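Long-range contact in imidazoleglycerol-phosphate dehydratase (Pyrococcus furiosus, PDB 5DNL), which catalyses the dehydration of imidazoleglycerol phosphate to imidazoleacetol phosphate, the sixth step of histidine biosynthesis: residues 82-93 and 149-159. Sequence-based numbering, arbitrary orientation.
Sequences MPMDDALVLVSV and EAAFKGLGMAL. With MN (manganese (II) ion), chain E; 5DL ([(2S)-2-hydroxy-3-(1H-1,2,4-triazol-1-yl)propyl]phosphonic acid), chain F.
Lys153 NZ is held by several partners where helix 149-159 packs on the beta hairpin of strands 82-84 and 87-93, joined by a type II' turn from Met84 to Ala87. Lys153 NZ donates to phosphonate O12 of the inhibitor (2.8 Å) and to a water (2.9 Å) that in turn donates to Pro83 O; Tyr37 OH adds a weak bond. Arg76 and Arg98 of a neighbouring subunit also bind the inhibitor, so the helix side chain completes a phosphonate pocket shared between subunits. One turn earlier, Glu149 OE1 binds manganese (2.1 Å) beside triazole N1 and O13 of the inhibitor, with His29 and His145 of the same chain and His53 of another subunit. Met84 CE packs alongside both side chains, brought there by a chain extended to SD and bent at chi3 (-55°), 3.5 Å from Lys153 CE and equally near Glu149 CD. In one of its two conformers, Met82 crosses Lys153 at about a right angle, its CG against Lys153 CB. With an alanine in place of Lys153, O12 would probably lose this cationic partner, Pro83 O its water link to NZ, and Met84 CE the methylene it packs on. Along the helix, the valines of 87-93 form an apolar seam: Val89 CG2 meets Ala150 CB, while Gly154 lets Val91 settle against bare backbone, where a CB would clash with CG2. The seam ends with Val93 CG1 touching Leu159 CD2 at 3.8 Å.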
loop_
_atom_site.group_PDB
_atom_site.type_symbol
_atom_site.label_atom_id
_atom_site.label_comp_id
_atom_site.label_asym_id
_atom_site.label_seq_id
_atom_site.Cartn_x
_atom_site.Cartn_y
_atom_site.Cartn_z
ATOM N N MET A 82 -38.141 9.493 6.484
ATOM C CA MET A 82 -39.082 8.714 5.695
ATOM C C MET A 82 -38.450 7.429 5.187
ATOM O O MET A 82 -37.475 7.501 4.436
ATOM C CB MET A 82 -39.547 9.549 4.506
ATOM C CG MET A 82 -40.772 9.003 3.806
ATOM S SD MET A 82 -42.263 9.201 4.809
ATOM C CE MET A 82 -41.730 10.496 5.952
ATOM N N PRO A 83 -38.997 6.269 5.587
ATOM C CA PRO A 83 -38.627 5.001 5.001
ATOM C C PRO A 83 -39.412 4.735 3.734
ATOM O O PRO A 83 -40.556 5.190 3.595
ATOM C CB PRO A 83 -38.979 3.978 6.083
ATOM C CG PRO A 83 -40.050 4.610 6.884
ATOM C CD PRO A 83 -39.943 6.086 6.721
ATOM N N MET A 84 -38.791 4.031 2.798
ATOM C CA MET A 84 -39.517 3.355 1.738
ATOM C C MET A 84 -38.746 2.099 1.400
ATOM O O MET A 84 -37.728 2.156 0.675
ATOM C CB MET A 84 -39.719 4.229 0.504
ATOM C CG MET A 84 -40.521 3.460 -0.543
ATOM S SD MET A 84 -41.141 4.367 -1.965
ATOM C CE MET A 84 -42.028 5.657 -1.133
ATOM N N ASP A 85 -39.228 0.959 1.895
ATOM C CA ASP A 85 -38.525 -0.311 1.794
ATOM C C ASP A 85 -37.047 -0.107 2.217
ATOM O O ASP A 85 -36.808 0.344 3.335
ATOM C CB ASP A 85 -38.699 -0.908 0.397
ATOM C CG ASP A 85 -40.156 -1.220 0.051
ATOM O OD1 ASP A 85 -41.079 -0.956 0.857
ATOM O OD2 ASP A 85 -40.353 -1.769 -1.039
ATOM N N ASP A 86 -36.093 -0.390 1.318
ATOM C CA ASP A 86 -34.669 -0.195 1.615
ATOM C C ASP A 86 -34.268 1.232 1.924
ATOM O O ASP A 86 -33.279 1.432 2.628
ATOM C CB ASP A 86 -33.819 -0.682 0.428
ATOM C CG ASP A 86 -34.234 -0.037 -0.878
ATOM O OD1 ASP A 86 -35.344 -0.360 -1.377
ATOM O OD2 ASP A 86 -33.505 0.843 -1.409
ATOM N N ALA A 87 -34.982 2.222 1.401
ATOM C CA ALA A 87 -34.607 3.635 1.546
ATOM C C ALA A 87 -34.960 4.166 2.925
ATOM O O ALA A 87 -36.001 3.804 3.500
ATOM C CB ALA A 87 -35.263 4.504 0.480
ATOM N N LEU A 88 -34.106 5.042 3.440
ATOM C CA LEU A 88 -34.391 5.776 4.672
ATOM C C LEU A 88 -33.793 7.154 4.500
ATOM O O LEU A 88 -32.578 7.261 4.347
ATOM C CB LEU A 88 -33.791 5.053 5.879
ATOM C CG LEU A 88 -34.134 5.668 7.240
ATOM C CD1 LEU A 88 -35.618 5.529 7.509
ATOM C CD2 LEU A 88 -33.304 4.988 8.321
ATOM N N VAL A 89 -34.617 8.190 4.444
ATOM C CA VAL A 89 -34.159 9.511 4.032
ATOM C C VAL A 89 -34.578 10.543 5.069
ATOM O O VAL A 89 -35.752 10.624 5.424
ATOM C CB VAL A 89 -34.719 9.879 2.655
ATOM C CG1 VAL A 89 -34.263 11.280 2.238
ATOM C CG2 VAL A 89 -34.319 8.865 1.596
ATOM N N LEU A 90 -33.598 11.315 5.531
ATOM C CA LEU A 90 -33.837 12.438 6.425
ATOM C C LEU A 90 -34.016 13.717 5.601
ATOM O O LEU A 90 -33.215 14.005 4.698
ATOM C CB LEU A 90 -32.666 12.593 7.400
ATOM C CG LEU A 90 -32.603 13.901 8.205
ATOM C CD1 LEU A 90 -33.787 14.108 9.139
ATOM C CD2 LEU A 90 -31.295 13.933 8.978
ATOM N N VAL A 91 -35.089 14.461 5.888
ATOM C CA VAL A 91 -35.360 15.739 5.260
ATOM C C VAL A 91 -35.481 16.764 6.370
ATOM O O VAL A 91 -36.241 16.573 7.324
ATOM C CB VAL A 91 -36.643 15.720 4.416
ATOM C CG1 VAL A 91 -36.900 17.114 3.828
ATOM C CG2 VAL A 91 -36.507 14.687 3.328
ATOM N N SER A 92 -34.698 17.833 6.273
ATOM C CA SER A 92 -34.718 18.879 7.293
ATOM C C SER A 92 -34.853 20.225 6.628
ATOM O O SER A 92 -34.070 20.551 5.715
ATOM C CB SER A 92 -33.428 18.814 8.125
ATOM O OG SER A 92 -33.399 19.805 9.160
ATOM N N VAL A 93 -35.837 21.018 7.077
ATOM C CA VAL A 93 -36.155 22.306 6.479
ATOM C C VAL A 93 -36.096 23.398 7.534
ATOM O O VAL A 93 -36.568 23.219 8.656
ATOM C CB VAL A 93 -37.564 22.278 5.838
ATOM C CG1 VAL A 93 -38.002 23.672 5.374
ATOM C CG2 VAL A 93 -37.619 21.291 4.690
ATOM N N GLU A 149 -38.633 9.072 -4.007
ATOM C CA GLU A 149 -39.990 9.237 -3.476
ATOM C C GLU A 149 -39.961 9.475 -1.963
ATOM O O GLU A 149 -40.733 10.288 -1.471
ATOM C CB GLU A 149 -40.911 8.065 -3.841
ATOM C CG GLU A 149 -42.372 8.331 -3.528
ATOM C CD GLU A 149 -43.302 7.262 -3.994
ATOM O OE1 GLU A 149 -42.901 6.377 -4.795
ATOM O OE2 GLU A 149 -44.451 7.288 -3.481
ATOM N N ALA A 150 -39.102 8.781 -1.214
ATOM C CA ALA A 150 -38.975 9.072 0.211
ATOM C C ALA A 150 -38.587 10.535 0.459
ATOM O O ALA A 150 -39.095 11.172 1.373
ATOM C CB ALA A 150 -37.986 8.130 0.875
ATOM N N ALA A 151 -37.694 11.077 -0.369
ATOM C CA ALA A 151 -37.343 12.493 -0.269
ATOM C C ALA A 151 -38.541 13.414 -0.484
ATOM O O ALA A 151 -38.717 14.370 0.257
ATOM C CB ALA A 151 -36.232 12.824 -1.249
ATOM N N PHE A 152 -39.358 13.134 -1.495
ATOM C CA PHE A 152 -40.556 13.953 -1.747
ATOM C C PHE A 152 -41.602 13.815 -0.631
ATOM O O PHE A 152 -42.188 14.829 -0.200
ATOM C CB PHE A 152 -41.179 13.664 -3.113
ATOM C CG PHE A 152 -40.529 14.404 -4.240
ATOM C CD1 PHE A 152 -39.417 13.902 -4.899
ATOM C CD2 PHE A 152 -41.040 15.622 -4.655
ATOM C CE1 PHE A 152 -38.835 14.591 -5.962
ATOM C CE2 PHE A 152 -40.460 16.339 -5.709
ATOM C CZ PHE A 152 -39.353 15.815 -6.375
ATOM N N LYS A 153 -41.823 12.597 -0.147
ATOM C CA LYS A 153 -42.727 12.403 1.005
ATOM C C LYS A 153 -42.209 13.199 2.202
ATOM O O LYS A 153 -42.973 13.864 2.917
ATOM C CB LYS A 153 -42.818 10.929 1.393
ATOM C CG LYS A 153 -43.528 10.004 0.424
ATOM C CD LYS A 153 -43.713 8.634 1.057
ATOM C CE LYS A 153 -44.530 7.675 0.194
ATOM N NZ LYS A 153 -44.860 6.463 0.995
ATOM N N GLY A 154 -40.897 13.121 2.421
ATOM C CA GLY A 154 -40.258 13.817 3.502
ATOM C C GLY A 154 -40.337 15.318 3.417
ATOM O O GLY A 154 -40.529 15.978 4.428
ATOM N N LEU A 155 -40.122 15.865 2.228
ATOM C CA LEU A 155 -40.331 17.300 2.019
ATOM C C LEU A 155 -41.751 17.708 2.384
ATOM O O LEU A 155 -41.949 18.736 3.032
ATOM C CB LEU A 155 -40.010 17.690 0.588
ATOM C CG LEU A 155 -38.516 17.797 0.281
ATOM C CD1 LEU A 155 -38.313 17.805 -1.222
ATOM C CD2 LEU A 155 -37.902 19.030 0.911
ATOM N N GLY A 156 -42.729 16.912 1.964
ATOM C CA GLY A 156 -44.120 17.219 2.302
ATOM C C GLY A 156 -44.339 17.214 3.798
ATOM O O GLY A 156 -44.883 18.194 4.346
ATOM N N MET A 157 -43.885 16.161 4.473
ATOM C CA MET A 157 -44.042 16.058 5.930
ATOM C C MET A 157 -43.316 17.179 6.665
ATOM O O MET A 157 -43.836 17.735 7.604
ATOM C CB MET A 157 -43.513 14.725 6.448
ATOM C CG MET A 157 -44.286 13.507 6.033
ATOM S SD MET A 157 -45.827 13.330 6.949
ATOM C CE MET A 157 -45.414 14.292 8.379
ATOM N N ALA A 158 -42.099 17.494 6.244
ATOM C CA ALA A 158 -41.309 18.518 6.915
ATOM C C ALA A 158 -41.929 19.886 6.769
ATOM O O ALA A 158 -42.000 20.660 7.742
ATOM C CB ALA A 158 -39.869 18.520 6.405
ATOM N N LEU A 159 -42.397 20.186 5.565
ATOM C CA LEU A 159 -43.032 21.470 5.300
ATOM C C LEU A 159 -44.418 21.555 5.937
ATOM O O LEU A 159 -44.838 22.645 6.312
ATOM C CB LEU A 159 -43.070 21.805 3.808
ATOM C CG LEU A 159 -41.718 22.291 3.258
ATOM C CD1 LEU A 159 -41.643 22.123 1.764
ATOM C CD2 LEU A 159 -41.446 23.739 3.662
HETATM MN MN MN E . -43.973 5.223 -6.246
HETATM N N1 5DL F . -43.216 3.366 -5.249
HETATM C C3 5DL F . -43.160 1.745 -3.690
HETATM N N2 5DL F . -43.645 2.950 -4.013
HETATM C C8 5DL F . -46.727 4.779 -2.652
HETATM C C7 5DL F . -45.903 4.013 -3.688
HETATM C C6 5DL F . -44.517 3.721 -3.133
HETATM C C5 5DL F . -42.452 2.346 -5.653
HETATM O O10 5DL F . -47.317 2.538 -1.305
HETATM P P9 5DL F . -46.959 3.963 -1.048
HETATM O O11 5DL F . -48.031 4.744 -0.327
HETATM O O12 5DL F . -45.668 4.065 -0.250
HETATM O O13 5DL F . -45.774 4.761 -4.906
HETATM N N4 5DL F . -42.389 1.345 -4.745
HETATM O O HOH W 1 -42.952 4.808 2.345
#